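Local coordinates for protein malate dehydrogenase (Entamoeba histolytica, PDB 3I0P) that probably catalyses the NAD-dependent interconversion of malate and oxaloacetate, at residues Val25-Asn31 with Pro70-Pro74; Gln20-Val25 with Phe358-Pro362; Ile52-Thr57 with Glu351-Leu355. All blocks are in the same frame, centred on the assembly; numbering follows the deposited sequence.

Interaction 1: residues Val25-Asn31 with Pro70-Pro74; sequences VGSDEEN and PTAKP
The helix-to-helix turn that joins helix 11-24 to helix 29-45 meets the P70-P74 loop through D28 and N31, which hold the loop at its carbonyl groups. P70 O accepts from D28 N at 3.2 Å and from N31 ND2 at 3.0 Å; the two donors arrive from opposite faces of the carbonyl plane, each well above it and so not along a lone pair. N31 ND2 gives its other hydrogen to A72 O at 2.9 Å, with an N-H...O angle of 156°. Both acceptors lie close to the N31 amide plane, evidence that the two bonds fix the rotation of this buried amide. CG of N31 stands anti to the carbonyl carbon (chi1 -77°), which directs the amide at the loop.

D28 is also the N-cap of helix 29-45: N31 N gives a bond of 2.9 Å to the anti lone pair of D28 OD2. Around this cap K73 bends at chi2 and brings NZ to 3.0 Å from E30 OE1, a salt bridge; its second one, to D28 OD2, is long at 3.7 Å. Beside them P70 CB packs 3.4 Å from S27 OG, whose polar bond goes back to L22 O, and the P70 ring also touches I63 and F92. G26, with phi at 90°, is the C-prime residue of a Schellman motif. The turn thus pairs a Schellman helix end with an N-capped helix start, the loop before strand 75-79 being tied to the second.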
ATOM      1  N   VAL A  25     -11.290  35.304   9.374  1.00 26.10           N
ATOM      2  CA  VAL A  25     -12.528  34.496   9.430  1.00 25.85           C
ATOM      3  C   VAL A  25     -12.670  33.731  10.747  1.00 25.69           C
ATOM      4  O   VAL A  25     -13.506  32.832  10.869  1.00 25.87           O
ATOM      5  CB  VAL A  25     -12.679  33.530   8.230  1.00 25.88           C
ATOM      6  CG1 VAL A  25     -12.711  34.307   6.918  1.00 26.24           C
ATOM      7  CG2 VAL A  25     -11.563  32.494   8.219  1.00 26.17           C
ATOM      8  N   GLY A  26     -11.849  34.093  11.727  1.00 25.46           N
ATOM      9  CA  GLY A  26     -12.045  33.644  13.098  1.00 25.16           C
ATOM     10  C   GLY A  26     -11.372  32.353  13.526  1.00 25.02           C
ATOM     11  O   GLY A  26     -11.777  31.761  14.529  1.00 25.25           O
ATOM     12  N   SER A  27     -10.350  31.916  12.789  1.00 24.49           N
ATOM     13  CA  SER A  27      -9.529  30.777  13.217  1.00 24.29           C
ATOM     14  C   SER A  27      -8.715  31.070  14.474  1.00 24.27           C
ATOM     15  O   SER A  27      -8.242  32.185  14.679  1.00 23.77           O
ATOM     16  CB  SER A  27      -8.570  30.341  12.109  1.00 24.11           C
ATOM     17  OG  SER A  27      -9.279  30.042  10.923  1.00 24.40           O
ATOM     18  N   ASP A  28      -8.562  30.052  15.312  1.00 24.76           N
ATOM     19  CA  ASP A  28      -7.562  30.068  16.361  1.00 25.32           C
ATOM     20  C   ASP A  28      -6.209  30.307  15.682  1.00 25.53           C
ATOM     21  O   ASP A  28      -5.952  29.770  14.595  1.00 25.71           O
ATOM     22  CB  ASP A  28      -7.564  28.738  17.114  1.00 25.34           C
ATOM     23  CG  ASP A  28      -6.315  28.542  17.957  1.00 26.69           C
ATOM     24  OD1 ASP A  28      -6.393  28.705  19.193  1.00 28.21           O
ATOM     25  OD2 ASP A  28      -5.243  28.241  17.386  1.00 28.36           O
ATOM     26  N   GLU A  29      -5.353  31.107  16.316  1.00 25.36           N
ATOM     27  CA  GLU A  29      -4.097  31.506  15.690  1.00 25.28           C
ATOM     28  C   GLU A  29      -3.188  30.317  15.343  1.00 25.29           C
ATOM     29  O   GLU A  29      -2.647  30.247  14.227  1.00 25.43           O
ATOM     30  CB  GLU A  29      -3.361  32.550  16.532  1.00 25.09           C
ATOM     31  CG  GLU A  29      -2.204  33.204  15.799  1.00 25.59           C
ATOM     32  CD  GLU A  29      -0.887  32.462  15.957  1.00 26.64           C
ATOM     33  OE1 GLU A  29      -0.774  31.588  16.847  1.00 27.84           O
ATOM     34  OE2 GLU A  29       0.048  32.769  15.195  1.00 26.74           O
ATOM     35  N   GLU A  30      -3.018  29.389  16.283  1.00 24.90           N
ATOM     36  CA  GLU A  30      -2.213  28.207  16.005  1.00 24.88           C
ATOM     37  C   GLU A  30      -2.833  27.379  14.867  1.00 24.63           C
ATOM     38  O   GLU A  30      -2.110  26.904  13.987  1.00 24.48           O
ATOM     39  CB  GLU A  30      -2.001  27.362  17.260  1.00 25.10           C
ATOM     40  CG  GLU A  30      -0.913  26.288  17.101  1.00 25.51           C
ATOM     41  CD  GLU A  30      -0.797  25.362  18.313  1.00 26.51           C
ATOM     42  OE1 GLU A  30      -1.625  25.476  19.259  1.00 25.42           O
ATOM     43  OE2 GLU A  30       0.133  24.519  18.312  1.00 26.76           O
ATOM     44  N   ASN A  31      -4.163  27.231  14.881  1.00 24.13           N
ATOM     45  CA  ASN A  31      -4.884  26.576  13.786  1.00 23.64           C
ATOM     46  C   ASN A  31      -4.582  27.202  12.426  1.00 23.25           C
ATOM     47  O   ASN A  31      -4.332  26.483  11.456  1.00 23.23           O
ATOM     48  CB  ASN A  31      -6.394  26.577  14.036  1.00 24.00           C
ATOM     49  CG  ASN A  31      -6.836  25.528  15.063  1.00 24.85           C
ATOM     50  OD1 ASN A  31      -6.009  24.875  15.718  1.00 24.71           O
ATOM     51  ND2 ASN A  31      -8.157  25.375  15.211  1.00 24.35           N
ATOM     52  N   PRO A  70     -13.360  26.613  12.862  1.00 24.50           N
ATOM     53  CA  PRO A  70     -11.963  27.044  12.738  1.00 24.63           C
ATOM     54  C   PRO A  70     -11.198  27.253  14.058  1.00 25.07           C
ATOM     55  O   PRO A  70      -9.973  27.437  14.028  1.00 24.90           O
ATOM     56  CB  PRO A  70     -12.073  28.350  11.950  1.00 24.53           C
ATOM     57  CG  PRO A  70     -13.402  28.903  12.331  1.00 24.62           C
ATOM     58  CD  PRO A  70     -14.306  27.705  12.562  1.00 24.57           C
ATOM     59  N   THR A  71     -11.900  27.233  15.197  1.00 25.58           N
ATOM     60  CA  THR A  71     -11.236  27.344  16.514  1.00 25.99           C
ATOM     61  C   THR A  71     -11.152  26.003  17.230  1.00 26.19           C
ATOM     62  O   THR A  71     -10.646  25.920  18.349  1.00 26.29           O
ATOM     63  CB  THR A  71     -11.920  28.377  17.474  1.00 26.02           C
ATOM     64  OG1 THR A  71     -13.291  28.023  17.680  1.00 26.09           O
ATOM     65  CG2 THR A  71     -11.834  29.789  16.930  1.00 25.71           C
ATOM     66  N   ALA A  72     -11.641  24.958  16.571  1.00 26.64           N
ATOM     67  CA  ALA A  72     -11.737  23.633  17.171  1.00 26.90           C
ATOM     68  C   ALA A  72     -10.388  22.944  17.281  1.00 27.28           C
ATOM     69  O   ALA A  72      -9.496  23.153  16.453  1.00 27.26           O
ATOM     70  CB  ALA A  72     -12.697  22.773  16.382  1.00 26.75           C
ATOM     71  N   LYS A  73     -10.257  22.117  18.312  1.00 27.65           N
ATOM     72  CA  LYS A  73      -9.090  21.268  18.494  1.00 28.33           C
ATOM     73  C   LYS A  73      -9.601  19.843  18.708  1.00 28.41           C
ATOM     74  O   LYS A  73     -10.748  19.668  19.130  1.00 28.63           O
ATOM     75  CB  LYS A  73      -8.270  21.737  19.696  1.00 28.54           C
ATOM     76  CG  LYS A  73      -7.849  23.203  19.654  1.00 30.20           C
ATOM     77  CD  LYS A  73      -6.449  23.401  19.067  1.00 32.89           C
ATOM     78  CE  LYS A  73      -6.000  24.860  19.226  1.00 34.64           C
ATOM     79  NZ  LYS A  73      -4.536  25.014  19.006  1.00 36.48           N
ATOM     80  N   PRO A  74      -8.774  18.816  18.400  1.00 28.33           N
ATOM     81  CA  PRO A  74      -9.213  17.429  18.605  1.00 28.28           C
ATOM     82  C   PRO A  74      -9.354  17.062  20.084  1.00 28.35           C
ATOM     83  O   PRO A  74      -8.720  17.690  20.935  1.00 28.50           O
ATOM     84  CB  PRO A  74      -8.087  16.618  17.965  1.00 28.15           C
ATOM     85  CG  PRO A  74      -6.895  17.500  18.077  1.00 28.17           C
ATOM     86  CD  PRO A  74      -7.438  18.867  17.789  1.00 28.19           C
TER

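Interaction 2: residues Gln20-Val25 with Phe358-Pro362; sequences QVLLKV and FYNVP
Y359 turns its CG anti to the carbonyl carbon (chi1 -54°), which sends the phenol ring toward helix 11-24; V25 places CG1 likewise (chi1 -60°), and this methyl comes down on the ring. CG1 of V25 sits 4.0 Å from the centroid of the Y359 ring and 24° off its normal, a CH-pi contact displaced toward the CZ side. On the opposite face CB of F358 lies near the rim. V21 adds CG1 at 4.0 Å from Y359 CD2.

One turn earlier along helix 11-24, at Q20 and V21, V361 places both its methyls: V361 CG1 lies 3.5 Å from Q20 CB, and V361 CG2 is 4.0 Å from V21 CG2. K24 runs between the two patches. K24 CB touches Y359 CB at 3.6 Å, and K24 CE passes 3.3 Å from Y359 O; the K24 and V361 side chains slide past each other in opposite directions. K24 therefore contributes mainly as a hydrocarbon chain. With no hydrogen bond crossing between the segments, the end of helix 346-359 and the residues after it are held here by van der Waals packing of apolar side chains and by one methyl-ring contact.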
ATOM      1  N   GLN A  20      -3.356  35.360   7.249  1.00 23.77           N
ATOM      2  CA  GLN A  20      -4.132  36.541   7.630  1.00 23.58           C
ATOM      3  C   GLN A  20      -5.625  36.336   7.371  1.00 23.66           C
ATOM      4  O   GLN A  20      -6.454  36.677   8.214  1.00 23.86           O
ATOM      5  CB  GLN A  20      -3.629  37.817   6.947  1.00 23.52           C
ATOM      6  CG  GLN A  20      -2.181  38.223   7.271  1.00 23.07           C
ATOM      7  CD  GLN A  20      -1.906  38.483   8.754  1.00 22.25           C
ATOM      8  OE1 GLN A  20      -2.751  39.003   9.490  1.00 20.53           O
ATOM      9  NE2 GLN A  20      -0.693  38.134   9.187  1.00 22.11           N
ATOM     10  N   VAL A  21      -5.969  35.761   6.223  1.00 23.44           N
ATOM     11  CA  VAL A  21      -7.374  35.520   5.903  1.00 23.62           C
ATOM     12  C   VAL A  21      -8.021  34.511   6.873  1.00 24.07           C
ATOM     13  O   VAL A  21      -9.211  34.633   7.219  1.00 24.35           O
ATOM     14  CB  VAL A  21      -7.574  35.099   4.428  1.00 23.47           C
ATOM     15  CG1 VAL A  21      -9.050  34.861   4.126  1.00 23.22           C
ATOM     16  CG2 VAL A  21      -7.019  36.160   3.497  1.00 22.23           C
ATOM     17  N   LEU A  22      -7.233  33.538   7.324  1.00 24.06           N
ATOM     18  CA  LEU A  22      -7.722  32.536   8.269  1.00 24.19           C
ATOM     19  C   LEU A  22      -7.959  33.133   9.653  1.00 24.47           C
ATOM     20  O   LEU A  22      -8.883  32.729  10.355  1.00 24.51           O
ATOM     21  CB  LEU A  22      -6.766  31.345   8.347  1.00 24.09           C
ATOM     22  CG  LEU A  22      -6.807  30.325   7.207  1.00 23.75           C
ATOM     23  CD1 LEU A  22      -5.512  29.516   7.145  1.00 22.86           C
ATOM     24  CD2 LEU A  22      -8.022  29.414   7.350  1.00 23.85           C
ATOM     25  N   LEU A  23      -7.124  34.095  10.040  1.00 24.92           N
ATOM     26  CA  LEU A  23      -7.355  34.864  11.260  1.00 25.20           C
ATOM     27  C   LEU A  23      -8.624  35.695  11.133  1.00 25.50           C
ATOM     28  O   LEU A  23      -9.473  35.672  12.025  1.00 25.95           O
ATOM     29  CB  LEU A  23      -6.175  35.776  11.566  1.00 24.97           C
ATOM     30  CG  LEU A  23      -4.894  35.102  12.040  1.00 25.30           C
ATOM     31  CD1 LEU A  23      -3.781  36.130  12.201  1.00 24.31           C
ATOM     32  CD2 LEU A  23      -5.137  34.340  13.337  1.00 25.51           C
ATOM     33  N   LYS A  24      -8.760  36.400  10.011  1.00 25.68           N
ATOM     34  CA  LYS A  24      -9.904  37.278   9.770  1.00 25.95           C
ATOM     35  C   LYS A  24     -11.242  36.557   9.838  1.00 26.00           C
ATOM     36  O   LYS A  24     -12.211  37.140  10.310  1.00 26.12           O
ATOM     37  CB  LYS A  24      -9.775  38.012   8.436  1.00 25.95           C
ATOM     38  CG  LYS A  24      -8.657  39.039   8.396  1.00 26.26           C
ATOM     39  CD  LYS A  24      -8.945  40.263   9.252  1.00 27.22           C
ATOM     40  CE  LYS A  24      -7.783  41.241   9.157  1.00 28.63           C
ATOM     41  NZ  LYS A  24      -8.101  42.561   9.733  1.00 29.17           N
ATOM     42  N   VAL A  25     -11.290  35.304   9.374  1.00 26.10           N
ATOM     43  CA  VAL A  25     -12.528  34.496   9.430  1.00 25.85           C
ATOM     44  C   VAL A  25     -12.670  33.731  10.747  1.00 25.69           C
ATOM     45  O   VAL A  25     -13.506  32.832  10.869  1.00 25.87           O
ATOM     46  CB  VAL A  25     -12.679  33.530   8.230  1.00 25.88           C
ATOM     47  CG1 VAL A  25     -12.711  34.307   6.918  1.00 26.24           C
ATOM     48  CG2 VAL A  25     -11.563  32.494   8.219  1.00 26.17           C
ATOM     49  N   PHE A 358     -12.652  41.698   0.959  1.00 34.16           N
ATOM     50  CA  PHE A 358     -13.590  41.326   2.024  1.00 33.48           C
ATOM     51  C   PHE A 358     -13.005  41.473   3.415  1.00 33.36           C
ATOM     52  O   PHE A 358     -13.668  41.999   4.298  1.00 33.54           O
ATOM     53  CB  PHE A 358     -14.052  39.870   1.854  1.00 33.51           C
ATOM     54  CG  PHE A 358     -15.096  39.655   0.784  1.00 32.46           C
ATOM     55  CD1 PHE A 358     -15.558  40.697  -0.006  1.00 32.55           C
ATOM     56  CD2 PHE A 358     -15.589  38.378   0.551  1.00 33.14           C
ATOM     57  CE1 PHE A 358     -16.516  40.477  -0.998  1.00 33.60           C
ATOM     58  CE2 PHE A 358     -16.546  38.137  -0.443  1.00 34.00           C
ATOM     59  CZ  PHE A 358     -17.019  39.192  -1.216  1.00 33.74           C
ATOM     60  N   TYR A 359     -11.773  41.011   3.618  1.00 33.26           N
ATOM     61  CA  TYR A 359     -11.219  40.907   4.981  1.00 33.38           C
ATOM     62  C   TYR A 359     -10.139  41.925   5.322  1.00 33.65           C
ATOM     63  O   TYR A 359      -9.519  41.860   6.399  1.00 33.30           O
ATOM     64  CB  TYR A 359     -10.760  39.468   5.266  1.00 33.07           C
ATOM     65  CG  TYR A 359     -11.873  38.494   5.011  1.00 33.04           C
ATOM     66  CD1 TYR A 359     -12.992  38.443   5.855  1.00 33.01           C
ATOM     67  CD2 TYR A 359     -11.845  37.663   3.891  1.00 33.07           C
ATOM     68  CE1 TYR A 359     -14.049  37.568   5.599  1.00 33.72           C
ATOM     69  CE2 TYR A 359     -12.889  36.784   3.623  1.00 33.94           C
ATOM     70  CZ  TYR A 359     -13.989  36.741   4.479  1.00 34.62           C
ATOM     71  OH  TYR A 359     -15.016  35.870   4.203  1.00 35.27           O
ATOM     72  N   ASN A 360      -9.941  42.876   4.408  1.00 34.20           N
ATOM     73  CA  ASN A 360      -8.918  43.907   4.550  1.00 34.70           C
ATOM     74  C   ASN A 360      -7.554  43.285   4.856  1.00 34.63           C
ATOM     75  O   ASN A 360      -6.906  43.602   5.860  1.00 34.79           O
ATOM     76  CB  ASN A 360      -9.328  44.951   5.605  1.00 35.06           C
ATOM     77  CG  ASN A 360      -8.476  46.212   5.542  1.00 36.80           C
ATOM     78  OD1 ASN A 360      -8.342  46.835   4.484  1.00 38.26           O
ATOM     79  ND2 ASN A 360      -7.891  46.594   6.678  1.00 37.94           N
ATOM     80  N   VAL A 361      -7.152  42.362   3.989  1.00 34.45           N
ATOM     81  CA  VAL A 361      -5.844  41.736   4.062  1.00 34.23           C
ATOM     82  C   VAL A 361      -5.060  42.212   2.843  1.00 34.49           C
ATOM     83  O   VAL A 361      -5.390  41.854   1.715  1.00 34.12           O
ATOM     84  CB  VAL A 361      -5.947  40.197   4.069  1.00 34.27           C
ATOM     85  CG1 VAL A 361      -4.563  39.562   4.080  1.00 33.90           C
ATOM     86  CG2 VAL A 361      -6.760  39.723   5.257  1.00 33.80           C
ATOM     87  N   PRO A 362      -4.020  43.029   3.072  1.00 35.01           N
ATOM     88  CA  PRO A 362      -3.292  43.687   1.984  1.00 35.25           C
ATOM     89  C   PRO A 362      -2.615  42.708   1.029  1.00 35.30           C
ATOM     90  O   PRO A 362      -2.121  41.660   1.446  1.00 35.08           O
ATOM     91  CB  PRO A 362      -2.239  44.536   2.715  1.00 35.32           C
ATOM     92  CG  PRO A 362      -2.712  44.613   4.146  1.00 35.71           C
ATOM     93  CD  PRO A 362      -3.417  43.315   4.387  1.00 35.36           C
TER

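Interaction 3: residues Ile52-Thr57 with Glu351-Leu355; sequences IQRFKT and EMKEL
The F55 ring takes the L355 methyl CD1 obliquely, at 3.8 Å from F55 CD2, and M18 touches it too. The second flat group, the E351 carboxylate, works through water at OE1. Water 1 accepts from K56 N and lies 2.7 Å from E351 OE1; water 2 donates to Q53 O and, at 2.7 Å, to E351 OE1; water 3 accepts from T57 N and lies 2.8 Å from E351 OE1. A negative group thus faces the first turn of helix 55-64, whose N-terminal end would probably favour its charge.

K56 has CG anti to its backbone N (chi1 -162°), which carries the chain over E351 toward L355: K56 CD lies 3.9 Å from E351 CG, and K56 CG is equally far from L355 CD2. The ammonium pairs with D61; E354 OE1 stays 4.3 Å from K56 NZ, beyond a salt bridge, and water 4 joins K56 NZ, by a weak bond, to E354 OE2. The I52 and M352 side chains cross roughly perpendicularly, I52 CG1 3.9 Å from M352 SD. Helix 346-359 thus lies against the start of helix 55-64, helix 11-24 packing on I52, F55 and L355, and strand 342-345 on Q53 and M352.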
ATOM      1  N   ILE A  52      -3.285  27.092  -2.337  1.00 24.59           N
ATOM      2  CA  ILE A  52      -3.966  28.362  -2.647  1.00 24.42           C
ATOM      3  C   ILE A  52      -5.060  28.282  -3.730  1.00 24.74           C
ATOM      4  O   ILE A  52      -6.078  28.958  -3.625  1.00 24.67           O
ATOM      5  CB  ILE A  52      -2.931  29.522  -2.916  1.00 24.34           C
ATOM      6  CG1 ILE A  52      -3.597  30.904  -2.947  1.00 23.65           C
ATOM      7  CG2 ILE A  52      -2.123  29.274  -4.177  1.00 23.66           C
ATOM      8  CD1 ILE A  52      -4.242  31.336  -1.644  1.00 22.52           C
ATOM      9  N   GLN A  53      -4.864  27.450  -4.754  1.00 25.15           N
ATOM     10  CA  GLN A  53      -5.828  27.348  -5.872  1.00 25.41           C
ATOM     11  C   GLN A  53      -7.158  26.740  -5.442  1.00 25.66           C
ATOM     12  O   GLN A  53      -8.100  26.627  -6.236  1.00 25.46           O
ATOM     13  CB  GLN A  53      -5.233  26.571  -7.045  1.00 25.24           C
ATOM     14  CG  GLN A  53      -4.051  27.280  -7.672  1.00 25.96           C
ATOM     15  CD  GLN A  53      -3.448  26.539  -8.853  1.00 27.56           C
ATOM     16  OE1 GLN A  53      -2.221  26.502  -9.012  1.00 27.98           O
ATOM     17  NE2 GLN A  53      -4.303  25.950  -9.695  1.00 27.93           N
ATOM     18  N   ARG A  54      -7.227  26.384  -4.164  1.00 25.86           N
ATOM     19  CA  ARG A  54      -8.385  25.731  -3.599  1.00 26.25           C
ATOM     20  C   ARG A  54      -8.713  26.380  -2.262  1.00 25.85           C
ATOM     21  O   ARG A  54      -9.632  25.968  -1.568  1.00 25.96           O
ATOM     22  CB  ARG A  54      -8.064  24.251  -3.417  1.00 26.67           C
ATOM     23  CG  ARG A  54      -9.208  23.297  -3.684  1.00 29.83           C
ATOM     24  CD  ARG A  54      -9.967  23.591  -4.984  1.00 34.24           C
ATOM     25  NE  ARG A  54      -9.204  23.238  -6.176  1.00 37.86           N
ATOM     26  CZ  ARG A  54      -9.533  23.623  -7.405  1.00 40.60           C
ATOM     27  NH1 ARG A  54     -10.612  24.374  -7.590  1.00 42.61           N
ATOM     28  NH2 ARG A  54      -8.789  23.265  -8.452  1.00 41.00           N
ATOM     29  N   PHE A  55      -7.958  27.413  -1.915  1.00 25.59           N
ATOM     30  CA  PHE A  55      -8.097  28.089  -0.636  1.00 25.52           C
ATOM     31  C   PHE A  55      -9.512  28.598  -0.431  1.00 25.91           C
ATOM     32  O   PHE A  55     -10.152  28.272   0.574  1.00 26.11           O
ATOM     33  CB  PHE A  55      -7.094  29.244  -0.546  1.00 25.46           C
ATOM     34  CG  PHE A  55      -7.071  29.944   0.780  1.00 24.11           C
ATOM     35  CD1 PHE A  55      -6.906  29.229   1.961  1.00 23.32           C
ATOM     36  CD2 PHE A  55      -7.176  31.326   0.840  1.00 23.19           C
ATOM     37  CE1 PHE A  55      -6.871  29.878   3.189  1.00 22.89           C
ATOM     38  CE2 PHE A  55      -7.138  31.989   2.051  1.00 23.17           C
ATOM     39  CZ  PHE A  55      -6.979  31.267   3.234  1.00 23.27           C
ATOM     40  N   LYS A  56     -10.007  29.373  -1.397  1.00 26.11           N
ATOM     41  CA  LYS A  56     -11.319  29.994  -1.273  1.00 26.39           C
ATOM     42  C   LYS A  56     -12.491  28.999  -1.192  1.00 26.48           C
ATOM     43  O   LYS A  56     -13.284  29.050  -0.241  1.00 26.52           O
ATOM     44  CB  LYS A  56     -11.577  31.020  -2.374  1.00 26.33           C
ATOM     45  CG  LYS A  56     -12.707  31.957  -1.990  1.00 27.01           C
ATOM     46  CD  LYS A  56     -13.213  32.797  -3.139  1.00 28.73           C
ATOM     47  CE  LYS A  56     -14.629  33.306  -2.830  1.00 29.91           C
ATOM     48  NZ  LYS A  56     -15.679  32.263  -3.038  1.00 28.76           N
ATOM     49  N   THR A  57     -12.602  28.114  -2.183  1.00 26.17           N
ATOM     50  CA  THR A  57     -13.780  27.247  -2.286  1.00 25.90           C
ATOM     51  C   THR A  57     -13.780  26.076  -1.302  1.00 25.23           C
ATOM     52  O   THR A  57     -14.837  25.695  -0.802  1.00 25.54           O
ATOM     53  CB  THR A  57     -13.983  26.705  -3.706  1.00 25.97           C
ATOM     54  OG1 THR A  57     -12.842  25.932  -4.082  1.00 27.75           O
ATOM     55  CG2 THR A  57     -14.179  27.850  -4.705  1.00 26.28           C
ATOM     56  N   GLU A 351      -9.722  35.232  -7.001  1.00 28.65           N
ATOM     57  CA  GLU A 351     -10.170  34.761  -5.695  1.00 29.20           C
ATOM     58  C   GLU A 351      -9.423  35.461  -4.550  1.00 29.58           C
ATOM     59  O   GLU A 351     -10.041  35.849  -3.552  1.00 29.68           O
ATOM     60  CB  GLU A 351     -10.023  33.249  -5.569  1.00 29.16           C
ATOM     61  CG  GLU A 351     -11.065  32.451  -6.316  1.00 29.18           C
ATOM     62  CD  GLU A 351     -10.762  30.968  -6.303  1.00 29.88           C
ATOM     63  OE1 GLU A 351      -9.710  30.581  -5.761  1.00 29.63           O
ATOM     64  OE2 GLU A 351     -11.572  30.184  -6.834  1.00 30.79           O
ATOM     65  N   MET A 352      -8.107  35.621  -4.704  1.00 30.04           N
ATOM     66  CA  MET A 352      -7.271  36.254  -3.669  1.00 30.69           C
ATOM     67  C   MET A 352      -7.648  37.719  -3.477  1.00 31.38           C
ATOM     68  O   MET A 352      -7.834  38.177  -2.347  1.00 31.26           O
ATOM     69  CB  MET A 352      -5.779  36.121  -3.988  1.00 30.24           C
ATOM     70  CG  MET A 352      -5.244  34.702  -3.881  1.00 30.00           C
ATOM     71  SD  MET A 352      -3.533  34.494  -4.450  1.00 29.15           S
ATOM     72  CE  MET A 352      -2.603  35.353  -3.181  1.00 29.10           C
ATOM     73  N   LYS A 353      -7.770  38.440  -4.592  1.00 32.58           N
ATOM     74  CA  LYS A 353      -8.217  39.836  -4.594  1.00 33.73           C
ATOM     75  C   LYS A 353      -9.542  40.004  -3.854  1.00 33.99           C
ATOM     76  O   LYS A 353      -9.684  40.900  -3.022  1.00 34.00           O
ATOM     77  CB  LYS A 353      -8.340  40.359  -6.030  1.00 34.02           C
ATOM     78  CG  LYS A 353      -7.043  40.880  -6.632  1.00 35.34           C
ATOM     79  CD  LYS A 353      -7.169  40.976  -8.150  1.00 38.66           C
ATOM     80  CE  LYS A 353      -6.395  42.161  -8.711  1.00 40.83           C
ATOM     81  NZ  LYS A 353      -6.889  43.454  -8.123  1.00 42.74           N
ATOM     82  N   GLU A 354     -10.495  39.120  -4.142  1.00 34.61           N
ATOM     83  CA  GLU A 354     -11.793  39.150  -3.483  1.00 35.57           C
ATOM     84  C   GLU A 354     -11.681  38.990  -1.961  1.00 35.31           C
ATOM     85  O   GLU A 354     -12.277  39.771  -1.213  1.00 35.54           O
ATOM     86  CB  GLU A 354     -12.723  38.099  -4.080  1.00 36.07           C
ATOM     87  CG  GLU A 354     -14.204  38.397  -3.851  1.00 39.50           C
ATOM     88  CD  GLU A 354     -15.128  37.250  -4.277  1.00 44.02           C
ATOM     89  OE1 GLU A 354     -14.625  36.144  -4.623  1.00 45.39           O
ATOM     90  OE2 GLU A 354     -16.367  37.462  -4.263  1.00 45.15           O
ATOM     91  N   LEU A 355     -10.905  37.999  -1.513  1.00 34.88           N
ATOM     92  CA  LEU A 355     -10.639  37.791  -0.081  1.00 34.37           C
ATOM     93  C   LEU A 355      -9.906  38.971   0.564  1.00 34.26           C
ATOM     94  O   LEU A 355     -10.226  39.377   1.680  1.00 34.23           O
ATOM     95  CB  LEU A 355      -9.848  36.500   0.146  1.00 34.13           C
ATOM     96  CG  LEU A 355     -10.484  35.205  -0.360  1.00 33.64           C
ATOM     97  CD1 LEU A 355      -9.425  34.134  -0.519  1.00 33.62           C
ATOM     98  CD2 LEU A 355     -11.618  34.732   0.542  1.00 32.58           C
TER
HETATM   99  O   HOH W   1      -8.437  30.167  -3.394  1.00 22.29           O
HETATM  100  O   HOH W   2      -8.330  29.035  -7.530  1.00 24.01           O
HETATM  101  O   HOH W   3     -10.624  28.225  -4.559  1.00 32.91           O
HETATM  102  O   HOH W   4     -17.612  34.877  -2.682  1.00 31.01           O
HETATM  103  O   HOH W   5     -14.286  31.466  -6.097  1.00 37.53           O

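How the interactions relate
Interactions 2 and 3 share helix 346-359 and touch through F55, whose ring packs against V21 and L22; interactions 1 and 2 share V25 and are joined by the probable bond from S27 N to L22 O. Interaction 3 has its centre about 18 Å from that of the chain, with no touching residue exposed; the centre of interaction 2 lies farthest from it, at about 25 Å, and interaction 1, centred at about 20 Å, is partly buried with two exposed residues. Interaction 1 is hydrogen bonding plus a salt-bridge network, interaction 2 apolar and aromatic, and interaction 3 mixes apolar side chains with waters bridging E351 OE1 to backbone atoms. Interactions 1 and 3 do not touch.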